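Local coordinates for branched-chain alpha-ketoacid decarboxylase (Lactococcus lactis, PDB 2VBF), which probably decarboxylates branched-chain and aromatic alpha-keto acids to aldehydes, using thiamine diphosphate and a magnesium ion as cofactors, at residues 252-263 with 273-281; 385-394 with 528-536. All blocks are in the same frame, centred on the assembly; numbering follows the deposited sequence. Where two conformers were deposited one is given.

Contact 1: residues 252-263 with 273-281; sequences VSETKLPITTLN and LPSFLGIYN
Ile259 and Phe276 pair in parallel register where strand 259-261 meets strand 276-279, an outermost strand of the sheet in the central domain of this thiamine diphosphate enzyme. Ile259 anchors the pairing with both backbone groups: its N donates to Ser275 O at 2.9 Å, and its O receives Leu277 N nearly head-on, with a C=O...N angle of 168°. Past Gly278, Tyr280 N donates to Thr261 O. A chi1 of 70° sets Ser275 OG between its own backbone N and carbonyl carbon. Ser275 CB lies 3.1 Å from Leu257 O, and OG donates to that same oxygen at 2.7 Å from well above the carbonyl plane while also touching Val252 CG1. Thr260 OG1, anti to the backbone N (chi1 -175°), donates to Gly278 O at 2.7 Å. A valine here would probably leave Gly278 O without its hydroxyl donor and put a methyl against it. Thr261 N, 3.7 Å from Gly278 O, has no partner in the model. On the other face the Phe276 ring lies obliquely beside Ile259 O. Leu277 and Tyr280 face helix 287-295, and Tyr280 OH is held by Glu294 and by His317 N. A water bridges Asn263 N and Tyr280 O, 2.8 Å from each.

Contact 2: residues 385-394 with 528-536; sequences AVESLTQSNE and FVSVMKEAQ
The side-chain amides of Gln391 and Gln536 stack with their planes only 5° apart, Gln391 CD lying 4.0 Å from Gln536 CD, while the carboxylate of Glu394 lies nearly coplanar with the Gln536 amide. The Gln536 amide thus has Gln391 on one face and Glu394 in front of its end. Gln536 NE2 is modelled as donating to Glu394 OE2 at a very short 2.3 Å, but Gln536 OE1, another acceptor, lies 2.8 Å from the same Glu394 OE2, so the placing of the pair is doubtful. A bend at chi2 (-79°) turns this amide out of the helix towards both partners, and NE2 of Gln391 rests 3.6 Å from Gln536 CB. At the other end Ala385 CB meets the Phe528 ring obliquely, 3.6 Å from CE2, and Val386 CG2 approaches CZ. Phe475 meets the same ring from strand 473-478. Here helices 379-389 and 525-537 pack beside the parallel sheet of the C-terminal cofactor-binding region, their short segments inclined at 34°. Leu389 is the knob, set into a hole formed by Phe528, Val529, Met532 and Lys533. Its CD1 presses on Met532 CG at 3.7 Å, the two side chains sliding past each other in opposite directions, and CD2 turns to Lys533 CE. As the chain leaves the helix, Thr390 N and OG1 grip Val386 O from opposite faces of its carbonyl plane, OG1 at 2.8 Å.

Both contacts are largely buried, yet they share no element: contact 1 joins two neighbouring strands of the central domain's mixed sheet, whereas contact 2 brings together two helical segments with 133 residues between them, flanking the parallel sheet of the C-terminal cofactor-binding region. In the first, main-chain hydrogen bonds do most of the work and two side-chain hydroxyls add to them. In the second, apolar side chains interlock between the helices, with polar amide and carboxylate groups gathered where one helix gives way to a loop. Exposed residues lie at the margins, Lys256 in contact 1 and Gln391 and Lys533 in contact 2. The contact centres are about 24 Å apart, and the two contacts do not touch.

Contact 1: residues 252-263 with 273-281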
loop_
_atom_site.group_PDB
_atom_site.type_symbol
_atom_site.label_atom_id
_atom_site.label_comp_id
_atom_site.label_asym_id
_atom_site.label_seq_id
_atom_site.Cartn_x
_atom_site.Cartn_y
_atom_site.Cartn_z
ATOM N N VAL A 252 12.447 36.454 12.125
ATOM C CA VAL A 252 13.854 36.476 11.708
ATOM C C VAL A 252 14.172 37.719 10.881
ATOM O O VAL A 252 15.250 38.302 11.020
ATOM C CB VAL A 252 14.220 35.177 10.921
ATOM C CG1 VAL A 252 15.586 35.282 10.278
ATOM C CG2 VAL A 252 14.127 33.978 11.854
ATOM N N SER A 253 13.232 38.114 10.017
ATOM C CA SER A 253 13.374 39.299 9.186
ATOM C C SER A 253 13.574 40.549 10.053
ATOM O O SER A 253 14.490 41.338 9.828
ATOM C CB SER A 253 12.109 39.460 8.323
ATOM O OG SER A 253 12.212 40.557 7.457
ATOM N N GLU A 254 12.695 40.708 11.039
ATOM C CA GLU A 254 12.665 41.912 11.879
ATOM C C GLU A 254 13.907 42.003 12.780
ATOM O O GLU A 254 14.453 43.095 12.986
ATOM C CB GLU A 254 11.366 41.961 12.701
ATOM C CG GLU A 254 10.117 42.179 11.828
ATOM C CD GLU A 254 8.772 42.018 12.558
ATOM O OE1 GLU A 254 8.747 41.483 13.676
ATOM O OE2 GLU A 254 7.726 42.423 11.990
ATOM N N THR A 255 14.352 40.858 13.290
ATOM C CA THR A 255 15.468 40.789 14.257
ATOM C C THR A 255 16.854 40.579 13.625
ATOM O O THR A 255 17.868 40.742 14.307
ATOM C CB THR A 255 15.262 39.629 15.251
ATOM O OG1 THR A 255 15.220 38.392 14.524
ATOM C CG2 THR A 255 13.974 39.799 16.034
ATOM N N LYS A 256 16.880 40.174 12.349
ATOM C CA LYS A 256 18.102 39.884 11.580
ATOM C C LYS A 256 18.888 38.688 12.114
ATOM O O LYS A 256 20.060 38.525 11.783
ATOM C CB LYS A 256 19.016 41.121 11.490
ATOM C CG LYS A 256 18.282 42.373 11.067
ATOM C CD LYS A 256 19.251 43.507 10.766
ATOM C CE LYS A 256 18.502 44.800 10.398
ATOM N NZ LYS A 256 17.555 45.214 11.479
ATOM N N LEU A 257 18.234 37.843 12.913
ATOM C CA LEU A 257 18.926 36.728 13.571
ATOM C C LEU A 257 19.393 35.711 12.543
ATOM O O LEU A 257 18.646 35.393 11.615
ATOM C CB LEU A 257 18.014 36.037 14.587
ATOM C CG LEU A 257 17.742 36.793 15.892
ATOM C CD1 LEU A 257 16.504 36.237 16.590
ATOM C CD2 LEU A 257 18.973 36.741 16.815
ATOM N N PRO A 258 20.631 35.192 12.692
ATOM C CA PRO A 258 21.063 34.084 11.836
ATOM C C PRO A 258 20.129 32.882 11.996
ATOM O O PRO A 258 19.678 32.596 13.108
ATOM C CB PRO A 258 22.473 33.755 12.358
ATOM C CG PRO A 258 22.914 34.994 13.062
ATOM C CD PRO A 258 21.685 35.596 13.638
ATOM N N ILE A 259 19.817 32.228 10.882
ATOM C CA ILE A 259 18.930 31.061 10.904
ATOM C C ILE A 259 19.363 29.981 9.916
ATOM O O ILE A 259 19.825 30.259 8.804
ATOM C CB ILE A 259 17.437 31.448 10.650
ATOM C CG1 ILE A 259 16.518 30.209 10.748
ATOM C CG2 ILE A 259 17.263 32.125 9.286
ATOM C CD1 ILE A 259 15.077 30.524 11.062
ATOM N N THR A 260 19.210 28.743 10.371
ATOM C CA THR A 260 19.432 27.560 9.567
ATOM C C THR A 260 18.231 26.628 9.765
ATOM O O THR A 260 17.434 26.824 10.680
ATOM C CB THR A 260 20.775 26.879 9.960
ATOM O OG1 THR A 260 21.046 25.781 9.085
ATOM C CG2 THR A 260 20.788 26.423 11.422
ATOM N N THR A 261 18.076 25.666 8.861
ATOM C CA THR A 261 17.172 24.539 9.060
ATOM C C THR A 261 17.934 23.257 8.765
ATOM O O THR A 261 18.978 23.265 8.100
ATOM C CB THR A 261 15.903 24.597 8.154
ATOM O OG1 THR A 261 16.240 24.224 6.809
ATOM C CG2 THR A 261 15.280 25.994 8.157
ATOM N N LEU A 262 17.413 22.148 9.267
ATOM C CA LEU A 262 17.862 20.834 8.805
ATOM C C LEU A 262 17.204 20.593 7.448
ATOM O O LEU A 262 16.347 21.372 7.005
ATOM C CB LEU A 262 17.444 19.738 9.794
ATOM C CG LEU A 262 17.798 19.918 11.272
ATOM C CD1 LEU A 262 17.389 18.667 12.038
ATOM C CD2 LEU A 262 19.269 20.215 11.464
ATOM N N ASN A 263 17.554 19.493 6.790
ATOM C CA ASN A 263 16.813 19.098 5.592
ATOM C C ASN A 263 15.424 18.515 5.949
ATOM O O ASN A 263 14.563 18.392 5.077
ATOM C CB ASN A 263 17.641 18.169 4.694
ATOM C CG ASN A 263 17.987 16.842 5.353
ATOM O OD1 ASN A 263 17.206 16.290 6.135
ATOM N ND2 ASN A 263 19.158 16.312 5.015
ATOM N N LEU A 273 15.960 35.128 2.748
ATOM C CA LEU A 273 16.364 36.017 3.850
ATOM C C LEU A 273 17.871 36.190 3.949
ATOM O O LEU A 273 18.617 35.219 3.841
ATOM C CB LEU A 273 15.841 35.488 5.183
ATOM C CG LEU A 273 14.329 35.412 5.383
ATOM C CD1 LEU A 273 14.015 35.047 6.811
ATOM C CD2 LEU A 273 13.681 36.727 4.995
ATOM N N PRO A 274 18.336 37.439 4.165
ATOM C CA PRO A 274 19.773 37.658 4.211
ATOM C C PRO A 274 20.463 36.899 5.345
ATOM O O PRO A 274 21.626 36.549 5.205
ATOM C CB PRO A 274 19.905 39.183 4.401
ATOM C CG PRO A 274 18.612 39.630 4.894
ATOM C CD PRO A 274 17.583 38.691 4.348
ATOM N N SER A 275 19.737 36.630 6.433
ATOM C CA SER A 275 20.292 35.917 7.589
ATOM C C SER A 275 20.139 34.386 7.522
ATOM O O SER A 275 20.572 33.701 8.444
ATOM C CB SER A 275 19.660 36.426 8.885
ATOM O OG SER A 275 18.309 36.042 8.984
ATOM N N PHE A 276 19.542 33.859 6.448
ATOM C CA PHE A 276 19.469 32.402 6.256
ATOM C C PHE A 276 20.838 31.892 5.805
ATOM O O PHE A 276 21.377 32.347 4.779
ATOM C CB PHE A 276 18.369 31.993 5.257
ATOM C CG PHE A 276 18.344 30.513 4.969
ATOM C CD1 PHE A 276 17.823 29.627 5.902
ATOM C CD2 PHE A 276 18.866 30.001 3.787
ATOM C CE1 PHE A 276 17.823 28.248 5.670
ATOM C CE2 PHE A 276 18.864 28.619 3.545
ATOM C CZ PHE A 276 18.339 27.750 4.492
ATOM N N LEU A 277 21.394 30.947 6.569
ATOM C CA LEU A 277 22.762 30.460 6.382
ATOM C C LEU A 277 22.861 29.326 5.353
ATOM O O LEU A 277 23.837 29.228 4.624
ATOM C CB LEU A 277 23.348 29.977 7.723
ATOM C CG LEU A 277 23.449 31.006 8.861
ATOM C CD1 LEU A 277 23.926 30.363 10.173
ATOM C CD2 LEU A 277 24.370 32.155 8.472
ATOM N N GLY A 278 21.833 28.488 5.285
ATOM C CA GLY A 278 21.902 27.237 4.554
ATOM C C GLY A 278 21.363 26.114 5.423
ATOM O O GLY A 278 20.790 26.351 6.499
ATOM N N ILE A 279 21.545 24.891 4.941
ATOM C CA ILE A 279 21.095 23.693 5.628
ATOM C C ILE A 279 22.207 23.107 6.503
ATOM O O ILE A 279 23.304 22.801 6.016
ATOM C CB ILE A 279 20.667 22.616 4.615
ATOM C CG1 ILE A 279 19.559 23.140 3.708
ATOM C CG2 ILE A 279 20.255 21.331 5.328
ATOM C CD1 ILE A 279 18.256 23.481 4.420
ATOM N N TYR A 280 21.923 22.982 7.798
ATOM C CA TYR A 280 22.834 22.324 8.719
ATOM C C TYR A 280 22.599 20.820 8.626
ATOM O O TYR A 280 21.488 20.354 8.859
ATOM C CB TYR A 280 22.593 22.801 10.142
ATOM C CG TYR A 280 23.547 22.210 11.157
ATOM C CD1 TYR A 280 24.923 22.419 11.062
ATOM C CD2 TYR A 280 23.079 21.450 12.215
ATOM C CE1 TYR A 280 25.804 21.892 12.009
ATOM C CE2 TYR A 280 23.949 20.918 13.162
ATOM C CZ TYR A 280 25.309 21.140 13.051
ATOM O OH TYR A 280 26.174 20.601 13.987
ATOM N N ASN A 281 23.643 20.072 8.288
ATOM C CA ASN A 281 23.554 18.616 8.202
ATOM C C ASN A 281 24.782 17.968 8.837
ATOM O O ASN A 281 25.502 17.211 8.194
ATOM C CB ASN A 281 23.382 18.203 6.741
ATOM C CG ASN A 281 22.936 16.751 6.562
ATOM O OD1 ASN A 281 22.454 16.099 7.489
ATOM N ND2 ASN A 281 23.086 16.248 5.339
HETATM O O HOH W 1 19.976 18.431 7.581
#

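Contact 2: residues 385-394 with 528-536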
loop_
_atom_site.group_PDB
_atom_site.type_symbol
_atom_site.label_atom_id
_atom_site.label_comp_id
_atom_site.label_asym_id
_atom_site.label_seq_id
_atom_site.Cartn_x
_atom_site.Cartn_y
_atom_site.Cartn_z
ATOM N N ALA A 385 22.140 23.668 -11.764
ATOM C CA ALA A 385 21.183 24.170 -12.741
ATOM C C ALA A 385 19.805 24.432 -12.134
ATOM O O ALA A 385 19.207 25.477 -12.380
ATOM C CB ALA A 385 21.068 23.207 -13.915
ATOM N N VAL A 386 19.301 23.484 -11.336
ATOM C CA VAL A 386 17.995 23.650 -10.689
ATOM C C VAL A 386 18.011 24.858 -9.740
ATOM O O VAL A 386 17.064 25.648 -9.730
ATOM C CB VAL A 386 17.531 22.368 -9.944
ATOM C CG1 VAL A 386 16.266 22.647 -9.149
ATOM C CG2 VAL A 386 17.294 21.224 -10.928
ATOM N N GLU A 387 19.100 25.012 -8.989
ATOM C CA GLU A 387 19.242 26.128 -8.052
ATOM C C GLU A 387 19.159 27.465 -8.772
ATOM O O GLU A 387 18.447 28.365 -8.332
ATOM C CB GLU A 387 20.565 26.049 -7.298
ATOM C CG GLU A 387 20.745 27.171 -6.272
ATOM C CD GLU A 387 21.959 26.981 -5.410
ATOM O OE1 GLU A 387 23.071 26.885 -5.969
ATOM O OE2 GLU A 387 21.817 26.937 -4.176
ATOM N N SER A 388 19.895 27.580 -9.874
ATOM C CA SER A 388 19.903 28.794 -10.693
ATOM C C SER A 388 18.538 29.063 -11.327
ATOM O O SER A 388 18.014 30.180 -11.248
ATOM C CB SER A 388 20.979 28.668 -11.783
ATOM O OG SER A 388 21.300 29.929 -12.352
ATOM N N LEU A 389 17.949 28.034 -11.923
ATOM C CA LEU A 389 16.750 28.195 -12.740
ATOM C C LEU A 389 15.435 28.121 -11.981
ATOM O O LEU A 389 14.386 28.393 -12.566
ATOM C CB LEU A 389 16.738 27.162 -13.868
ATOM C CG LEU A 389 17.828 27.352 -14.919
ATOM C CD1 LEU A 389 17.896 26.123 -15.810
ATOM C CD2 LEU A 389 17.562 28.632 -15.731
ATOM N N THR A 390 15.462 27.736 -10.704
ATOM C CA THR A 390 14.241 27.743 -9.900
ATOM C C THR A 390 13.894 29.203 -9.608
ATOM O O THR A 390 14.786 30.041 -9.431
ATOM C CB THR A 390 14.372 26.896 -8.604
ATOM O OG1 THR A 390 14.368 25.502 -8.944
ATOM C CG2 THR A 390 13.214 27.137 -7.664
ATOM N N GLN A 391 12.594 29.497 -9.619
ATOM C CA GLN A 391 12.075 30.849 -9.447
ATOM C C GLN A 391 11.411 31.041 -8.080
ATOM O O GLN A 391 11.238 30.093 -7.308
ATOM C CB GLN A 391 11.041 31.136 -10.549
ATOM C CG GLN A 391 11.612 31.070 -11.961
ATOM C CD GLN A 391 10.554 31.152 -13.056
ATOM O OE1 GLN A 391 9.364 31.335 -12.793
ATOM N NE2 GLN A 391 10.997 31.024 -14.306
ATOM N N SER A 392 11.052 32.284 -7.787
ATOM C CA SER A 392 10.215 32.590 -6.629
ATOM C C SER A 392 8.820 31.968 -6.779
ATOM O O SER A 392 8.382 31.653 -7.897
ATOM C CB SER A 392 10.079 34.104 -6.469
ATOM O OG SER A 392 9.474 34.669 -7.619
ATOM N N ASN A 393 8.124 31.807 -5.654
ATOM C CA ASN A 393 6.781 31.221 -5.603
ATOM C C ASN A 393 6.695 29.847 -6.282
ATOM O O ASN A 393 5.748 29.561 -7.014
ATOM C CB ASN A 393 5.734 32.183 -6.200
ATOM C CG ASN A 393 4.275 31.815 -5.810
ATOM O OD1 ASN A 393 3.998 31.290 -4.717
ATOM N ND2 ASN A 393 3.342 32.115 -6.707
ATOM N N GLU A 394 7.700 29.013 -6.055
ATOM C CA GLU A 394 7.667 27.608 -6.493
ATOM C C GLU A 394 7.770 26.680 -5.304
ATOM O O GLU A 394 8.232 27.080 -4.238
ATOM C CB GLU A 394 8.833 27.293 -7.427
ATOM C CG GLU A 394 8.758 27.976 -8.764
ATOM C CD GLU A 394 9.918 27.610 -9.676
ATOM O OE1 GLU A 394 11.033 27.315 -9.188
ATOM O OE2 GLU A 394 9.722 27.635 -10.884
ATOM N N PHE A 528 18.737 20.330 -20.886
ATOM C CA PHE A 528 18.093 20.570 -19.591
ATOM C C PHE A 528 17.654 22.024 -19.425
ATOM O O PHE A 528 16.503 22.301 -19.087
ATOM C CB PHE A 528 18.983 20.181 -18.422
ATOM C CG PHE A 528 18.324 20.408 -17.094
ATOM C CD1 PHE A 528 17.381 19.505 -16.616
ATOM C CD2 PHE A 528 18.584 21.554 -16.357
ATOM C CE1 PHE A 528 16.729 19.735 -15.412
ATOM C CE2 PHE A 528 17.948 21.777 -15.151
ATOM C CZ PHE A 528 17.021 20.860 -14.683
ATOM N N VAL A 529 18.570 22.950 -19.695
ATOM C CA VAL A 529 18.266 24.380 -19.625
ATOM C C VAL A 529 17.144 24.770 -20.592
ATOM O O VAL A 529 16.235 25.504 -20.202
ATOM C CB VAL A 529 19.534 25.240 -19.857
ATOM C CG1 VAL A 529 19.171 26.708 -20.040
ATOM C CG2 VAL A 529 20.492 25.068 -18.692
ATOM N N SER A 530 17.184 24.264 -21.827
ATOM C CA SER A 530 16.148 24.562 -22.829
ATOM C C SER A 530 14.764 24.125 -22.352
ATOM O O SER A 530 13.818 24.910 -22.360
ATOM C CB SER A 530 16.471 23.895 -24.176
ATOM O OG SER A 530 15.446 24.119 -25.147
ATOM N N VAL A 531 14.663 22.874 -21.915
ATOM C CA VAL A 531 13.384 22.317 -21.479
ATOM C C VAL A 531 12.895 22.949 -20.174
ATOM O O VAL A 531 11.705 23.198 -20.011
ATOM C CB VAL A 531 13.459 20.783 -21.305
ATOM C CG1 VAL A 531 12.153 20.260 -20.749
ATOM C CG2 VAL A 531 13.789 20.104 -22.639
ATOM N N MET A 532 13.804 23.200 -19.242
ATOM C CA MET A 532 13.432 23.854 -17.992
ATOM C C MET A 532 12.819 25.234 -18.239
ATOM O O MET A 532 11.792 25.568 -17.663
ATOM C CB MET A 532 14.637 23.977 -17.064
ATOM C CG MET A 532 14.407 24.902 -15.894
ATOM S SD MET A 532 13.244 24.242 -14.695
ATOM C CE MET A 532 14.471 23.549 -13.601
ATOM N N LYS A 533 13.459 26.032 -19.092
ATOM C CA LYS A 533 12.962 27.377 -19.404
ATOM C C LYS A 533 11.624 27.315 -20.133
ATOM O O LYS A 533 10.706 28.093 -19.847
ATOM C CB LYS A 533 13.982 28.121 -20.267
ATOM C CG LYS A 533 15.241 28.506 -19.529
ATOM C CD LYS A 533 16.186 29.238 -20.462
ATOM C CE LYS A 533 17.306 29.918 -19.699
ATOM N NZ LYS A 533 18.226 30.665 -20.625
ATOM N N GLU A 534 11.535 26.385 -21.079
ATOM C CA GLU A 534 10.316 26.105 -21.837
ATOM C C GLU A 534 9.187 25.772 -20.862
ATOM O O GLU A 534 8.103 26.363 -20.921
ATOM C CB GLU A 534 10.593 24.935 -22.797
ATOM C CG GLU A 534 9.452 24.482 -23.701
ATOM C CD GLU A 534 9.778 23.180 -24.447
ATOM O OE1 GLU A 534 10.910 22.665 -24.293
ATOM O OE2 GLU A 534 8.903 22.672 -25.177
ATOM N N ALA A 535 9.461 24.833 -19.957
ATOM C CA ALA A 535 8.482 24.407 -18.940
ATOM C C ALA A 535 8.044 25.575 -18.055
ATOM O O ALA A 535 6.841 25.833 -17.910
ATOM C CB ALA A 535 9.062 23.273 -18.081
ATOM N N GLN A 536 9.013 26.294 -17.492
ATOM C CA GLN A 536 8.725 27.440 -16.616
ATOM C C GLN A 536 7.887 28.531 -17.284
ATOM O O GLN A 536 7.017 29.132 -16.656
ATOM C CB GLN A 536 10.026 28.057 -16.114
ATOM C CG GLN A 536 10.758 27.179 -15.140
ATOM C CD GLN A 536 10.170 27.236 -13.758
ATOM O OE1 GLN A 536 8.962 27.417 -13.584
ATOM N NE2 GLN A 536 11.022 27.078 -12.756
#